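Local coordinates for protein glucuronan lyase A (Trichoderma reesei, PDB 2ZZJ) that is an endo-beta-1,4-glucuronan lyase with a beta-jelly roll fold, which probably cleaves glucuronan chains by elimination, at residues A[158-169]-A[180-188]. Numbering follows the deposited sequence.
Sequences IKWASDNTGYFK and EYNVATTVD
Phe168 and Glu180 pair at the edge of one sheet of the beta-jelly roll, in the antiparallel hairpin of strands 166-172 and 175-183, far from the calcium site. Each donates its backbone N to the other's O, and the bond from Phe168 N to Glu180 O is 3.0 Å long. At Asn182 the chain turns a corner, and beyond it 183-188 continues alongside the 161-165 loop, which links strand 152-160 to the hairpin. Thr185 joins the two segments here. With OG1 set between its own backbone N and carbonyl carbon (chi1 54°), the hydroxyl donates to Lys159 O at 2.7 Å and accepts from Ala161 N at 3.0 Å. Ala161 O takes two amides in return: Thr185 N nearly in line with the C=O, and Thr186 N from above the carbonyl plane. Trp160 presents its ring edge to Thr185 O, 3.5 Å from CZ3, while its NE1 is hydrogen-bonded to the Tyr70 hydroxyl. On the face opposite the Phe168 and Glu180 side chains, the Tyr167 and Tyr181 rings meet obliquely, planes at 49°, with Tyr167 CB 3.7 Å from Tyr181 CD1. Tyr181 OH is hydrogen-bonded to the Glu179 carboxylate, and Lys169 NZ, hydrogen-bonded to Gln157 OE1, reaches Tyr181 OH in a weak 3.0 Å bond.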
loop_
_atom_site.group_PDB
_atom_site.type_symbol
_atom_site.label_atom_id
_atom_site.label_comp_id
_atom_site.label_asym_id
_atom_site.label_seq_id
_atom_site.Cartn_x
_atom_site.Cartn_y
_atom_site.Cartn_z
ATOM N N ILE A 158 -13.161 -1.520 -2.912
ATOM C CA ILE A 158 -12.859 -1.158 -4.278
ATOM C C ILE A 158 -13.535 -2.139 -5.216
ATOM O O ILE A 158 -13.317 -3.347 -5.091
ATOM C CB ILE A 158 -11.327 -1.091 -4.570
ATOM C CG1 ILE A 158 -10.639 -0.088 -3.624
ATOM C CG2 ILE A 158 -11.068 -0.627 -6.031
ATOM C CD1 ILE A 158 -9.136 -0.054 -3.708
ATOM N N LYS A 159 -14.303 -1.625 -6.185
ATOM C CA LYS A 159 -14.730 -2.478 -7.303
ATOM C C LYS A 159 -13.759 -2.217 -8.448
ATOM O O LYS A 159 -13.686 -1.091 -8.963
ATOM C CB LYS A 159 -16.161 -2.165 -7.716
ATOM C CG LYS A 159 -16.637 -2.933 -8.936
ATOM C CD LYS A 159 -18.045 -2.451 -9.314
ATOM C CE LYS A 159 -18.522 -3.057 -10.644
ATOM N NZ LYS A 159 -18.553 -4.552 -10.601
ATOM N N TRP A 160 -12.993 -3.246 -8.793
ATOM C CA TRP A 160 -11.924 -3.162 -9.789
ATOM C C TRP A 160 -12.555 -3.294 -11.185
ATOM O O TRP A 160 -13.018 -4.371 -11.552
ATOM C CB TRP A 160 -10.900 -4.262 -9.550
ATOM C CG TRP A 160 -10.235 -4.172 -8.165
ATOM C CD1 TRP A 160 -10.442 -4.999 -7.089
ATOM C CD2 TRP A 160 -9.276 -3.185 -7.739
ATOM N NE1 TRP A 160 -9.665 -4.585 -6.009
ATOM C CE2 TRP A 160 -8.938 -3.482 -6.383
ATOM C CE3 TRP A 160 -8.685 -2.068 -8.361
ATOM C CZ2 TRP A 160 -8.010 -2.722 -5.658
ATOM C CZ3 TRP A 160 -7.756 -1.301 -7.638
ATOM C CH2 TRP A 160 -7.435 -1.625 -6.303
ATOM N N ALA A 161 -12.588 -2.180 -11.906
ATOM C CA ALA A 161 -13.180 -2.104 -13.251
ATOM C C ALA A 161 -12.365 -1.160 -14.136
ATOM O O ALA A 161 -11.803 -0.167 -13.647
ATOM C CB ALA A 161 -14.631 -1.616 -13.165
ATOM N N SER A 162 -12.299 -1.467 -15.435
ATOM C CA SER A 162 -11.691 -0.534 -16.404
ATOM C C SER A 162 -12.733 0.330 -17.120
ATOM O O SER A 162 -12.379 1.301 -17.766
ATOM C CB SER A 162 -10.800 -1.267 -17.393
ATOM O OG SER A 162 -11.527 -2.246 -18.107
ATOM N N ASP A 163 -14.008 -0.053 -16.980
ATOM C CA ASP A 163 -15.195 0.769 -17.244
ATOM C C ASP A 163 -15.292 1.930 -16.294
ATOM O O ASP A 163 -14.671 1.908 -15.238
ATOM C CB ASP A 163 -16.435 -0.035 -16.857
ATOM C CG ASP A 163 -16.805 -1.067 -17.857
ATOM O OD1 ASP A 163 -18.029 -1.261 -18.008
ATOM O OD2 ASP A 163 -15.903 -1.699 -18.470
ATOM N N ASN A 164 -16.169 2.878 -16.610
ATOM C CA ASN A 164 -16.675 3.818 -15.614
ATOM C C ASN A 164 -17.725 3.182 -14.676
ATOM O O ASN A 164 -18.648 3.851 -14.228
ATOM C CB ASN A 164 -17.149 5.153 -16.266
ATOM C CG ASN A 164 -18.549 5.062 -16.944
ATOM O OD1 ASN A 164 -19.102 3.970 -17.163
ATOM N ND2 ASN A 164 -19.123 6.236 -17.263
ATOM N N THR A 165 -17.574 1.885 -14.385
ATOM C CA THR A 165 -18.468 1.154 -13.445
ATOM C C THR A 165 -17.807 0.753 -12.085
ATOM O O THR A 165 -18.451 0.113 -11.243
ATOM C CB THR A 165 -19.041 -0.127 -14.064
ATOM O OG1 THR A 165 -17.980 -1.060 -14.290
ATOM C CG2 THR A 165 -19.788 0.166 -15.387
ATOM N N GLY A 166 -16.537 1.123 -11.909
ATOM C CA GLY A 166 -15.814 0.886 -10.655
ATOM C C GLY A 166 -16.177 1.890 -9.580
ATOM O O GLY A 166 -16.904 2.861 -9.810
ATOM N N TYR A 167 -15.695 1.643 -8.366
ATOM C CA TYR A 167 -15.802 2.635 -7.327
ATOM C C TYR A 167 -14.631 2.457 -6.364
ATOM O O TYR A 167 -13.968 1.418 -6.384
ATOM C CB TYR A 167 -17.150 2.598 -6.592
ATOM C CG TYR A 167 -17.639 1.257 -6.113
ATOM C CD1 TYR A 167 -17.107 0.648 -4.964
ATOM C CD2 TYR A 167 -18.706 0.631 -6.761
ATOM C CE1 TYR A 167 -17.592 -0.571 -4.518
ATOM C CE2 TYR A 167 -19.205 -0.585 -6.320
ATOM C CZ TYR A 167 -18.649 -1.180 -5.196
ATOM O OH TYR A 167 -19.152 -2.391 -4.781
ATOM N N PHE A 168 -14.404 3.465 -5.530
ATOM C CA PHE A 168 -13.150 3.582 -4.788
ATOM C C PHE A 168 -13.475 4.314 -3.496
ATOM O O PHE A 168 -13.763 5.508 -3.480
ATOM C CB PHE A 168 -12.137 4.315 -5.675
ATOM C CG PHE A 168 -10.746 4.469 -5.078
ATOM C CD1 PHE A 168 -9.810 3.444 -5.186
ATOM C CD2 PHE A 168 -10.360 5.669 -4.511
ATOM C CE1 PHE A 168 -8.504 3.592 -4.681
ATOM C CE2 PHE A 168 -9.053 5.827 -4.007
ATOM C CZ PHE A 168 -8.144 4.775 -4.078
ATOM N N LYS A 169 -13.509 3.553 -2.402
ATOM C CA LYS A 169 -13.974 4.051 -1.118
ATOM C C LYS A 169 -12.923 3.731 -0.064
ATOM O O LYS A 169 -12.361 2.645 -0.092
ATOM C CB LYS A 169 -15.302 3.369 -0.752
ATOM C CG LYS A 169 -16.370 3.579 -1.832
ATOM C CD LYS A 169 -17.624 2.720 -1.639
ATOM C CE LYS A 169 -18.379 3.097 -0.380
ATOM N NZ LYS A 169 -19.676 2.293 -0.279
ATOM N N GLU A 180 -15.958 7.588 -4.145
ATOM C CA GLU A 180 -16.338 8.028 -5.468
ATOM C C GLU A 180 -16.826 6.835 -6.273
ATOM O O GLU A 180 -16.380 5.700 -6.063
ATOM C CB GLU A 180 -15.202 8.795 -6.150
ATOM C CG GLU A 180 -14.008 7.975 -6.531
ATOM C CD GLU A 180 -12.882 8.852 -7.055
ATOM O OE1 GLU A 180 -12.951 9.253 -8.231
ATOM O OE2 GLU A 180 -11.933 9.148 -6.300
ATOM N N TYR A 181 -17.784 7.097 -7.171
ATOM C CA TYR A 181 -18.498 6.052 -7.910
ATOM C C TYR A 181 -18.374 6.209 -9.421
ATOM O O TYR A 181 -17.958 7.261 -9.912
ATOM C CB TYR A 181 -19.970 6.055 -7.506
ATOM C CG TYR A 181 -20.148 5.664 -6.069
ATOM C CD1 TYR A 181 -20.275 4.316 -5.700
ATOM C CD2 TYR A 181 -20.117 6.631 -5.066
ATOM C CE1 TYR A 181 -20.410 3.953 -4.352
ATOM C CE2 TYR A 181 -20.242 6.281 -3.739
ATOM C CZ TYR A 181 -20.383 4.941 -3.386
ATOM O OH TYR A 181 -20.509 4.618 -2.048
ATOM N N ASN A 182 -18.733 5.160 -10.147
ATOM C CA ASN A 182 -18.736 5.218 -11.610
ATOM C C ASN A 182 -17.414 5.764 -12.148
ATOM O O ASN A 182 -17.385 6.741 -12.926
ATOM C CB ASN A 182 -19.921 6.072 -12.116
ATOM C CG ASN A 182 -21.260 5.600 -11.562
ATOM O OD1 ASN A 182 -21.589 4.415 -11.625
ATOM N ND2 ASN A 182 -22.029 6.526 -11.003
ATOM N N VAL A 183 -16.324 5.143 -11.700
ATOM C CA VAL A 183 -14.974 5.473 -12.161
ATOM C C VAL A 183 -14.270 4.198 -12.555
ATOM O O VAL A 183 -14.605 3.112 -12.046
ATOM C CB VAL A 183 -14.119 6.207 -11.081
ATOM C CG1 VAL A 183 -14.502 7.652 -10.970
ATOM C CG2 VAL A 183 -14.207 5.498 -9.709
ATOM N N ALA A 184 -13.307 4.315 -13.473
ATOM C CA ALA A 184 -12.440 3.206 -13.833
ATOM C C ALA A 184 -11.275 3.142 -12.828
ATOM O O ALA A 184 -10.504 4.104 -12.698
ATOM C CB ALA A 184 -11.888 3.393 -15.240
ATOM N N THR A 185 -11.150 2.015 -12.139
ATOM C CA THR A 185 -10.171 1.870 -11.039
ATOM C C THR A 185 -8.935 0.979 -11.332
ATOM O O THR A 185 -8.059 0.811 -10.459
ATOM C CB THR A 185 -10.861 1.290 -9.807
ATOM O OG1 THR A 185 -11.528 0.070 -10.177
ATOM C CG2 THR A 185 -11.826 2.296 -9.201
ATOM N N THR A 186 -8.884 0.352 -12.512
ATOM C CA THR A 186 -7.735 -0.446 -12.937
ATOM C C THR A 186 -7.600 -0.388 -14.466
ATOM O O THR A 186 -8.511 0.098 -15.149
ATOM C CB THR A 186 -7.764 -1.928 -12.416
ATOM O OG1 THR A 186 -6.473 -2.548 -12.552
ATOM C CG2 THR A 186 -8.838 -2.784 -13.120
ATOM N N VAL A 187 -6.473 -0.878 -14.978
ATOM C CA VAL A 187 -6.235 -0.950 -16.420
ATOM C C VAL A 187 -7.101 -2.033 -17.075
ATOM O O VAL A 187 -7.561 -2.965 -16.410
ATOM C CB VAL A 187 -4.711 -1.148 -16.773
ATOM C CG1 VAL A 187 -3.900 0.097 -16.384
ATOM C CG2 VAL A 187 -4.126 -2.373 -16.127
ATOM N N ASP A 188 -7.328 -1.903 -18.382
ATOM C CA ASP A 188 -8.239 -2.807 -19.080
ATOM C C ASP A 188 -7.630 -4.162 -19.490
ATOM O O ASP A 188 -7.709 -4.545 -20.661
ATOM C CB ASP A 188 -8.931 -2.094 -20.272
ATOM C CG ASP A 188 -7.951 -1.635 -21.362
ATOM O OD1 ASP A 188 -6.721 -1.676 -21.129
ATOM O OD2 ASP A 188 -8.423 -1.244 -22.470
HETATM O O HOH W 1 -9.224 1.695 -17.584
HETATM O O HOH W 2 -19.801 2.376 -9.537
#